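O-ureido-L-serine synthase (Streptomyces lavendulae, PDB 3X44) makes O-ureido-L-serine from O-acetyl-L-serine and hydroxyurea with the help of pyridoxal 5'-phosphate, a step in D-cycloserine biosynthesis, and also makes L-cysteine from sulfide. Local coordinates at residues Gly212-His217 against Ala223-Pro228; Ala207-Gly212 against Leu231-Ile236; Val199-Ser204 against Val270-Ser275. The protein carries 1 engineered substitution. All blocks are in the same frame, centred on the assembly; numbering follows the deposited sequence.

Contact 1 (Gly212-His217 against Ala223-Pro228). With PUS ((E)-O-(carbamoylamino)-N-({3-hydroxy-2-methyl-5-[(phosphonooxy)methyl]pyridin-4-yl}methylidene)-L-serine), chain C.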
loop_
_atom_site.group_PDB
_atom_site.type_symbol
_atom_site.label_atom_id
_atom_site.label_comp_id
_atom_site.label_asym_id
_atom_site.label_seq_id
_atom_site.Cartn_x
_atom_site.Cartn_y
_atom_site.Cartn_z
ATOM N N GLY A 212 -0.211 37.472 21.006
ATOM C CA GLY A 212 -0.611 38.467 20.029
ATOM C C GLY A 212 0.582 39.203 19.448
ATOM O O GLY A 212 0.494 40.379 19.089
ATOM N N GLU A 213 1.707 38.506 19.348
ATOM C CA GLU A 213 2.921 39.105 18.813
ATOM C C GLU A 213 3.267 38.585 17.420
ATOM O O GLU A 213 3.035 37.416 17.106
ATOM C CB GLU A 213 4.093 38.827 19.754
ATOM C CG GLU A 213 4.091 39.676 21.006
ATOM C CD GLU A 213 4.860 39.042 22.144
ATOM O OE1 GLU A 213 4.608 39.422 23.305
ATOM O OE2 GLU A 213 5.715 38.166 21.879
ATOM N N TRP A 214 3.810 39.463 16.584
ATOM C CA TRP A 214 4.229 39.071 15.246
ATOM C C TRP A 214 5.370 39.923 14.737
ATOM O O TRP A 214 5.421 41.137 14.955
ATOM C CB TRP A 214 3.090 39.140 14.225
ATOM C CG TRP A 214 3.481 38.491 12.917
ATOM C CD1 TRP A 214 3.373 37.168 12.596
ATOM C CD2 TRP A 214 4.067 39.133 11.772
ATOM N NE1 TRP A 214 3.853 36.947 11.326
ATOM C CE2 TRP A 214 4.284 38.133 10.798
ATOM C CE3 TRP A 214 4.428 40.452 11.477
ATOM C CZ2 TRP A 214 4.847 38.412 9.546
ATOM C CZ3 TRP A 214 4.989 40.732 10.230
ATOM C CH2 TRP A 214 5.192 39.713 9.281
ATOM N N SER A 215 6.287 39.252 14.058
ATOM C CA SER A 215 7.441 39.888 13.465
ATOM C C SER A 215 7.882 38.971 12.341
ATOM O O SER A 215 7.701 37.763 12.424
ATOM C CB SER A 215 8.570 40.010 14.490
ATOM O OG SER A 215 8.395 41.151 15.310
ATOM N N PRO A 216 8.409 39.535 11.249
ATOM C CA PRO A 216 8.848 38.636 10.179
ATOM C C PRO A 216 9.816 37.646 10.840
ATOM O O PRO A 216 10.615 38.036 11.691
ATOM C CB PRO A 216 9.552 39.566 9.191
ATOM C CG PRO A 216 8.943 40.912 9.438
ATOM C CD PRO A 216 8.605 40.956 10.913
ATOM N N HIS A 217 9.733 36.371 10.475
ATOM C CA HIS A 217 10.599 35.360 11.077
ATOM C C HIS A 217 11.122 34.392 10.023
ATOM O O HIS A 217 10.695 34.431 8.868
ATOM C CB HIS A 217 9.827 34.590 12.147
ATOM C CG HIS A 217 8.614 33.897 11.616
ATOM N ND1 HIS A 217 8.634 32.584 11.193
ATOM C CD2 HIS A 217 7.365 34.355 11.365
ATOM C CE1 HIS A 217 7.450 32.266 10.702
ATOM N NE2 HIS A 217 6.662 33.323 10.795
ATOM N N ALA A 223 3.135 30.920 11.327
ATOM C CA ALA A 223 2.685 32.159 11.922
ATOM C C ALA A 223 2.376 33.384 11.073
ATOM O O ALA A 223 3.213 34.280 10.927
ATOM C CB ALA A 223 3.668 32.548 13.018
ATOM N N PRO A 224 1.171 33.434 10.487
ATOM C CA PRO A 224 0.793 34.598 9.677
ATOM C C PRO A 224 0.498 35.707 10.705
ATOM O O PRO A 224 0.326 35.414 11.891
ATOM C CB PRO A 224 -0.461 34.128 8.954
ATOM C CG PRO A 224 -1.068 33.135 9.900
ATOM C CD PRO A 224 0.116 32.406 10.496
ATOM N N ASN A 225 0.437 36.967 10.280
ATOM C CA ASN A 225 0.188 38.041 11.243
ATOM C C ASN A 225 -1.284 38.294 11.580
ATOM O O ASN A 225 -1.743 39.437 11.598
ATOM C CB ASN A 225 0.854 39.346 10.782
ATOM C CG ASN A 225 0.526 39.705 9.346
ATOM O OD1 ASN A 225 0.067 38.868 8.570
ATOM N ND2 ASN A 225 0.765 40.965 8.986
ATOM N N PHE A 226 -2.006 37.213 11.856
ATOM C CA PHE A 226 -3.416 37.265 12.239
ATOM C C PHE A 226 -3.829 35.854 12.660
ATOM O O PHE A 226 -3.106 34.885 12.393
ATOM C CB PHE A 226 -4.297 37.757 11.075
ATOM C CG PHE A 226 -4.166 36.941 9.808
ATOM C CD1 PHE A 226 -3.395 37.402 8.742
ATOM C CD2 PHE A 226 -4.812 35.711 9.682
ATOM C CE1 PHE A 226 -3.265 36.648 7.561
ATOM C CE2 PHE A 226 -4.688 34.952 8.511
ATOM C CZ PHE A 226 -3.912 35.425 7.449
ATOM N N VAL A 227 -4.966 35.735 13.341
ATOM C CA VAL A 227 -5.453 34.422 13.763
ATOM C C VAL A 227 -6.394 33.925 12.662
ATOM O O VAL A 227 -7.444 34.527 12.410
ATOM C CB VAL A 227 -6.223 34.497 15.101
ATOM C CG1 VAL A 227 -6.696 33.105 15.502
ATOM C CG2 VAL A 227 -5.334 35.092 16.187
ATOM N N PRO A 228 -6.023 32.822 11.988
ATOM C CA PRO A 228 -6.835 32.254 10.905
ATOM C C PRO A 228 -8.247 31.840 11.306
ATOM O O PRO A 228 -8.470 31.301 12.392
ATOM C CB PRO A 228 -6.009 31.062 10.415
ATOM C CG PRO A 228 -4.615 31.315 10.920
ATOM C CD PRO A 228 -4.798 32.033 12.223
HETATM N N PUS C . 2.027 26.881 4.380
HETATM C CA PUS C . 0.895 27.698 3.785
HETATM C CB PUS C . 0.448 28.854 4.749
HETATM O OG PUS C . 1.605 29.765 5.029
HETATM N ND PUS C . 1.160 31.123 5.240
HETATM C CE PUS C . 1.469 31.756 6.393
HETATM N NZ2 PUS C . 1.824 31.047 7.480
HETATM O OZ1 PUS C . 1.425 32.944 6.451
HETATM C C PUS C . 1.371 28.299 2.444
HETATM O O PUS C . 2.289 27.789 1.865
HETATM O OT PUS C . 0.822 29.270 1.981
HETATM C C2 PUS C . 5.390 24.635 6.233
HETATM C C3 PUS C . 4.280 25.280 5.508
HETATM C C4 PUS C . 2.994 25.458 6.194
HETATM C C5 PUS C . 2.852 24.961 7.567
HETATM C C6 PUS C . 4.014 24.321 8.203
HETATM C C2A PUS C . 6.733 24.474 5.578
HETATM C C4A PUS C . 1.885 26.277 5.572
HETATM C C5A PUS C . 1.545 25.104 8.332
HETATM N N1 PUS C . 5.208 24.194 7.527
HETATM O O3 PUS C . 4.431 25.640 4.219
HETATM O O1P PUS C . -1.196 25.691 7.128
HETATM O O2P PUS C . -1.762 23.510 7.842
HETATM O O3P PUS C . -1.014 25.113 9.430
HETATM O O4P PUS C . 0.538 24.168 7.820
HETATM P P PUS C . -0.861 24.628 8.057
#
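W214 lays one face of its indole over the CB of N225. That carbon sits 3.4 Å from the centroid of the W214 five-membered ring and 14° off its normal, a CH-pi contact. The indole edge does a second job. W214 NE1 donates to A223 O at 2.8 Å, with the N-H bent to 143° but the acceptor close to the ring plane. Together they probably help to hold the rotation of the indole; P216 N lies over the opposite face. It gets there because CG stands anti to the backbone N (chi1 -169°), which turns the ring toward 223-228. H217 comes in beside it, with NE2 3.8 Å from A223 CB. Its ND1 is held by the backbone N of I219. The N225 amide is turned obliquely to the indole and is bound elsewhere, OD1 by K122 N and ND2 by L119 O. N225 is also the centre of an inverse gamma turn. The P224 side chain points away from 212-217; its CB lies 3.4 Å from PUS OZ1, the carbamoyl oxygen. P224 thus meets the ureido end of the adduct, and W214 and N225 pack behind it, in the loop bordering the active site of this fold-type II pyridoxal-phosphate enzyme.

Contact 2 (Ala207-Gly212 against Leu231-Ile236)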
loop_
_atom_site.group_PDB
_atom_site.type_symbol
_atom_site.label_atom_id
_atom_site.label_comp_id
_atom_site.label_asym_id
_atom_site.label_seq_id
_atom_site.Cartn_x
_atom_site.Cartn_y
_atom_site.Cartn_z
ATOM N N ALA A 207 4.702 34.796 18.377
ATOM C CA ALA A 207 3.693 34.162 19.219
ATOM C C ALA A 207 2.402 34.969 19.118
ATOM O O ALA A 207 2.005 35.666 20.058
ATOM C CB ALA A 207 4.177 34.106 20.656
ATOM N N MET A 208 1.767 34.874 17.956
ATOM C CA MET A 208 0.525 35.584 17.671
ATOM C C MET A 208 -0.648 35.095 18.520
ATOM O O MET A 208 -1.398 35.896 19.073
ATOM C CB MET A 208 0.189 35.436 16.180
ATOM C CG MET A 208 -0.944 36.323 15.682
ATOM S SD MET A 208 -0.516 38.074 15.707
ATOM C CE MET A 208 -1.575 38.651 16.989
ATOM N N LEU A 209 -0.805 33.781 18.624
ATOM C CA LEU A 209 -1.903 33.203 19.390
ATOM C C LEU A 209 -1.694 33.279 20.898
ATOM O O LEU A 209 -2.634 33.547 21.648
ATOM C CB LEU A 209 -2.107 31.744 18.978
ATOM C CG LEU A 209 -3.318 30.995 19.532
ATOM C CD1 LEU A 209 -4.610 31.730 19.167
ATOM C CD2 LEU A 209 -3.329 29.585 18.963
ATOM N N ALA A 210 -0.462 33.045 21.339
ATOM C CA ALA A 210 -0.152 33.075 22.762
ATOM C C ALA A 210 -0.125 34.483 23.343
ATOM O O ALA A 210 -0.734 34.739 24.386
ATOM C CB ALA A 210 1.181 32.375 23.022
ATOM N N ARG A 211 0.561 35.400 22.667
ATOM C CA ARG A 211 0.665 36.767 23.165
ATOM C C ARG A 211 0.261 37.859 22.183
ATOM O O ARG A 211 0.377 39.044 22.492
ATOM C CB ARG A 211 2.091 37.022 23.641
ATOM C CG ARG A 211 2.673 35.871 24.443
ATOM C CD ARG A 211 3.863 36.317 25.267
ATOM N NE ARG A 211 5.126 35.982 24.617
ATOM C CZ ARG A 211 5.614 34.750 24.522
ATOM N NH1 ARG A 211 4.944 33.727 25.038
ATOM N NH2 ARG A 211 6.772 34.538 23.906
ATOM N N GLY A 212 -0.211 37.472 21.006
ATOM C CA GLY A 212 -0.611 38.467 20.029
ATOM C C GLY A 212 0.582 39.203 19.448
ATOM O O GLY A 212 0.494 40.379 19.089
ATOM N N LEU A 231 -9.184 28.117 12.403
ATOM C CA LEU A 231 -8.699 27.628 13.689
ATOM C C LEU A 231 -9.719 27.290 14.770
ATOM O O LEU A 231 -10.582 28.109 15.107
ATOM C CB LEU A 231 -7.706 28.624 14.295
ATOM C CG LEU A 231 -7.301 28.277 15.734
ATOM C CD1 LEU A 231 -6.500 26.982 15.725
ATOM C CD2 LEU A 231 -6.491 29.405 16.348
ATOM N N ASP A 232 -9.615 26.077 15.314
ATOM C CA ASP A 232 -10.472 25.674 16.422
ATOM C C ASP A 232 -9.516 25.546 17.597
ATOM O O ASP A 232 -8.924 24.488 17.840
ATOM C CB ASP A 232 -11.171 24.337 16.190
ATOM C CG ASP A 232 -12.013 23.924 17.390
ATOM O OD1 ASP A 232 -12.197 24.768 18.298
ATOM O OD2 ASP A 232 -12.484 22.772 17.439
ATOM N N ARG A 233 -9.361 26.656 18.305
ATOM C CA ARG A 233 -8.468 26.755 19.440
ATOM C C ARG A 233 -8.667 25.677 20.500
ATOM O O ARG A 233 -7.721 25.316 21.209
ATOM C CB ARG A 233 -8.624 28.149 20.059
ATOM C CG ARG A 233 -8.424 28.217 21.543
ATOM C CD ARG A 233 -7.802 29.533 21.911
ATOM N NE ARG A 233 -6.432 29.364 22.381
ATOM C CZ ARG A 233 -5.593 30.369 22.602
ATOM N NH1 ARG A 233 -5.984 31.622 22.396
ATOM N NH2 ARG A 233 -4.366 30.118 23.035
ATOM N N SER A 234 -9.883 25.147 20.590
ATOM C CA SER A 234 -10.202 24.131 21.585
ATOM C C SER A 234 -9.457 22.793 21.469
ATOM O O SER A 234 -9.447 22.014 22.421
ATOM C CB SER A 234 -11.714 23.877 21.603
ATOM O OG SER A 234 -12.155 23.290 20.396
ATOM N N VAL A 235 -8.826 22.521 20.329
ATOM C CA VAL A 235 -8.108 21.252 20.176
ATOM C C VAL A 235 -6.707 21.273 20.782
ATOM O O VAL A 235 -6.062 20.230 20.903
ATOM C CB VAL A 235 -7.981 20.839 18.689
ATOM C CG1 VAL A 235 -9.351 20.809 18.040
ATOM C CG2 VAL A 235 -7.049 21.797 17.963
ATOM N N ILE A 236 -6.241 22.454 21.171
ATOM C CA ILE A 236 -4.909 22.599 21.741
ATOM C C ILE A 236 -4.813 22.360 23.253
ATOM O O ILE A 236 -5.555 22.950 24.032
ATOM C CB ILE A 236 -4.344 24.003 21.446
ATOM C CG1 ILE A 236 -4.384 24.273 19.938
ATOM C CG2 ILE A 236 -2.921 24.121 21.996
ATOM C CD1 ILE A 236 -4.014 25.686 19.565
HETATM O O HOH W 1 -4.058 33.044 23.933
#
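L209 reaches across from the short helix 208-211 toward the turn at 231-236. Its CB leaves the helix in the direction of that turn, and CG continues anti to the backbone N (chi1 -173°). CG already lies close to the R233 guanidinium, 3.8 Å from R233 NH2. The two methyls then part. L209 CD1 sits over one face of the guanidinium, offset toward its rim, and is 3.5 Å from R233 NH1. L209 CD2 goes to the apolar side. It meets L231 CD2 at 4.1 Å and I236 CD1 at 4.0 Å, tip to tip in both cases. The R233 chain comes from the opposite direction, bent at chi2 and chi3, and sets its flat end against the leucine. A water ties the same two residues together: it donates to L209 O at 2.7 Å and accepts from R233 NH1 at 2.8 Å. The turn itself is braced by D232. Its OD1 takes S234 N and S234 OG from the same face of the carboxylate plane, while OD2 forms a salt bridge with R190 of helix 180-192. L239 of strand 238-242 also touches L209 and R233. The bond from S234 N to D232 OD1 makes an Asx turn that overlaps 3-10 segment 233-235. The contact packs the short helix after strand 197-203 onto this turn before strand 238-242, at the surface beside the six-stranded sheet.

Contact 3 (Val199-Ser204 against Val270-Ser275)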
loop_
_atom_site.group_PDB
_atom_site.type_symbol
_atom_site.label_atom_id
_atom_site.label_comp_id
_atom_site.label_asym_id
_atom_site.label_seq_id
_atom_site.Cartn_x
_atom_site.Cartn_y
_atom_site.Cartn_z
ATOM N N VAL A 199 0.054 19.342 20.933
ATOM C CA VAL A 199 1.020 20.412 21.142
ATOM C C VAL A 199 1.197 21.292 19.912
ATOM O O VAL A 199 1.664 20.827 18.873
ATOM C CB VAL A 199 2.402 19.816 21.524
ATOM C CG1 VAL A 199 3.405 20.923 21.786
ATOM C CG2 VAL A 199 2.253 18.918 22.751
ATOM N N ALA A 200 0.838 22.566 20.039
ATOM C CA ALA A 200 0.976 23.514 18.930
ATOM C C ALA A 200 2.033 24.551 19.280
ATOM O O ALA A 200 1.931 25.235 20.295
ATOM C CB ALA A 200 -0.362 24.207 18.644
ATOM N N LEU A 201 3.056 24.662 18.444
ATOM C CA LEU A 201 4.109 25.626 18.710
ATOM C C LEU A 201 4.026 26.824 17.777
ATOM O O LEU A 201 3.414 26.756 16.711
ATOM C CB LEU A 201 5.483 24.959 18.572
ATOM C CG LEU A 201 5.799 24.335 17.212
ATOM C CD1 LEU A 201 6.547 25.339 16.348
ATOM C CD2 LEU A 201 6.631 23.078 17.409
ATOM N N GLU A 202 4.632 27.925 18.204
ATOM C CA GLU A 202 4.690 29.143 17.415
ATOM C C GLU A 202 6.148 29.584 17.475
ATOM O O GLU A 202 6.884 29.181 18.379
ATOM C CB GLU A 202 3.817 30.242 18.028
ATOM C CG GLU A 202 2.476 29.792 18.556
ATOM C CD GLU A 202 1.631 30.973 19.010
ATOM O OE1 GLU A 202 1.096 31.688 18.134
ATOM O OE2 GLU A 202 1.510 31.194 20.237
ATOM N N PRO A 203 6.594 30.393 16.502
ATOM C CA PRO A 203 7.991 30.836 16.546
ATOM C C PRO A 203 8.162 31.762 17.747
ATOM O O PRO A 203 7.244 32.516 18.087
ATOM C CB PRO A 203 8.192 31.572 15.216
ATOM C CG PRO A 203 7.012 31.167 14.349
ATOM C CD PRO A 203 5.885 30.908 15.318
ATOM N N SER A 204 9.322 31.695 18.395
ATOM C CA SER A 204 9.599 32.532 19.560
ATOM C C SER A 204 9.300 33.996 19.261
ATOM O O SER A 204 8.826 34.730 20.126
ATOM C CB SER A 204 11.071 32.418 19.970
ATOM O OG SER A 204 11.390 31.118 20.435
ATOM N N VAL A 270 10.111 18.820 15.504
ATOM C CA VAL A 270 10.968 17.799 16.083
ATOM C C VAL A 270 11.654 18.331 17.341
ATOM O O VAL A 270 11.723 17.634 18.359
ATOM C CB VAL A 270 12.040 17.348 15.086
ATOM C CG1 VAL A 270 13.039 16.405 15.772
ATOM C CG2 VAL A 270 11.373 16.667 13.903
ATOM N N ALA A 271 12.165 19.562 17.254
ATOM C CA ALA A 271 12.846 20.218 18.368
ATOM C C ALA A 271 11.924 20.263 19.581
ATOM O O ALA A 271 12.310 19.902 20.695
ATOM C CB ALA A 271 13.255 21.639 17.970
ATOM N N THR A 272 10.691 20.694 19.350
ATOM C CA THR A 272 9.713 20.774 20.421
ATOM C C THR A 272 9.484 19.390 21.012
ATOM O O THR A 272 9.491 19.219 22.233
ATOM C CB THR A 272 8.377 21.325 19.904
ATOM O OG1 THR A 272 8.502 22.742 19.707
ATOM C CG2 THR A 272 7.257 21.049 20.902
ATOM N N ALA A 273 9.286 18.406 20.136
ATOM C CA ALA A 273 9.048 17.032 20.564
ATOM C C ALA A 273 10.209 16.498 21.401
ATOM O O ALA A 273 9.999 15.803 22.402
ATOM C CB ALA A 273 8.834 16.138 19.345
ATOM N N LEU A 274 11.431 16.812 20.978
ATOM C CA LEU A 274 12.620 16.356 21.684
ATOM C C LEU A 274 12.676 17.022 23.054
ATOM O O LEU A 274 13.119 16.421 24.030
ATOM C CB LEU A 274 13.880 16.693 20.879
ATOM C CG LEU A 274 14.172 15.819 19.655
ATOM C CD1 LEU A 274 15.346 16.393 18.872
ATOM C CD2 LEU A 274 14.484 14.395 20.100
ATOM N N SER A 275 12.213 18.265 23.117
ATOM C CA SER A 275 12.201 19.015 24.366
ATOM C C SER A 275 11.263 18.346 25.357
ATOM O O SER A 275 11.594 18.186 26.534
ATOM C CB SER A 275 11.745 20.452 24.116
ATOM O OG SER A 275 11.554 21.141 25.336
#
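L201 and T272 lie aslant to each other between strand 197-203 and helix 264-278. The leucine points from the strand toward the helix, and the threonine points back. One branch of L201 does most of the touching: CD2 lies 3.0 Å from T272 OG1, which is close for a carbon and an oxygen, and 3.5 Å from T272 CB. The leucine CG stands between its own backbone N and carbonyl carbon (chi1 59°). This turns CD2 onto the hydroxyl. L201 CB itself is 3.9 Å from T272 OG1. The hydroxyl is not directed at a polar group on the strand. It makes a weak hydrogen bond to A268 O, one turn back in the same helix. The contact is buried, so that bond helps to satisfy an oxygen set among carbon atoms.

This is the alpha/beta fold of the fold-type II pyridoxal-phosphate enzymes, to which the cysteine synthase family belongs, with a helix laid on one face of a largely parallel sheet. Strand 197-203 runs between strands 171-174 and 238-242. V173 and M242 on these two neighbours also touch T272, so the threonine packs across three strands.

V199, two residues before L201, sends its side chain to the same face. Here the meeting is tip to tip: V199 CG1 approaches T272 CG2 at 4.0 Å. With OG1 anti to the carbonyl carbon (chi1 -75°), the threonine methyl CG2 is left anti to the backbone N. It also comes within 4.1 Å of L201 CD2.

Overall arrangement
From the N terminus, strand 197-203 comes first. It is one side of contact 3, which closes the longest loop when helix 264-278 packs back on it. Next comes helix 208-211. Contact 2 joins it to the turn at 231-236, just ahead of strand 238-242, inside the loop of contact 3. Contact 1 is nested deeper still and closes the short loop between 212-217 and 223-228. None of the three cross. Contacts 1 and 2 share G212. E202 of the strand probably bonds the backbone N of L209 and A210, joining contacts 3 and 2. P203 packs on A223 and H217, linking the sheet to the loop beside the bound adduct.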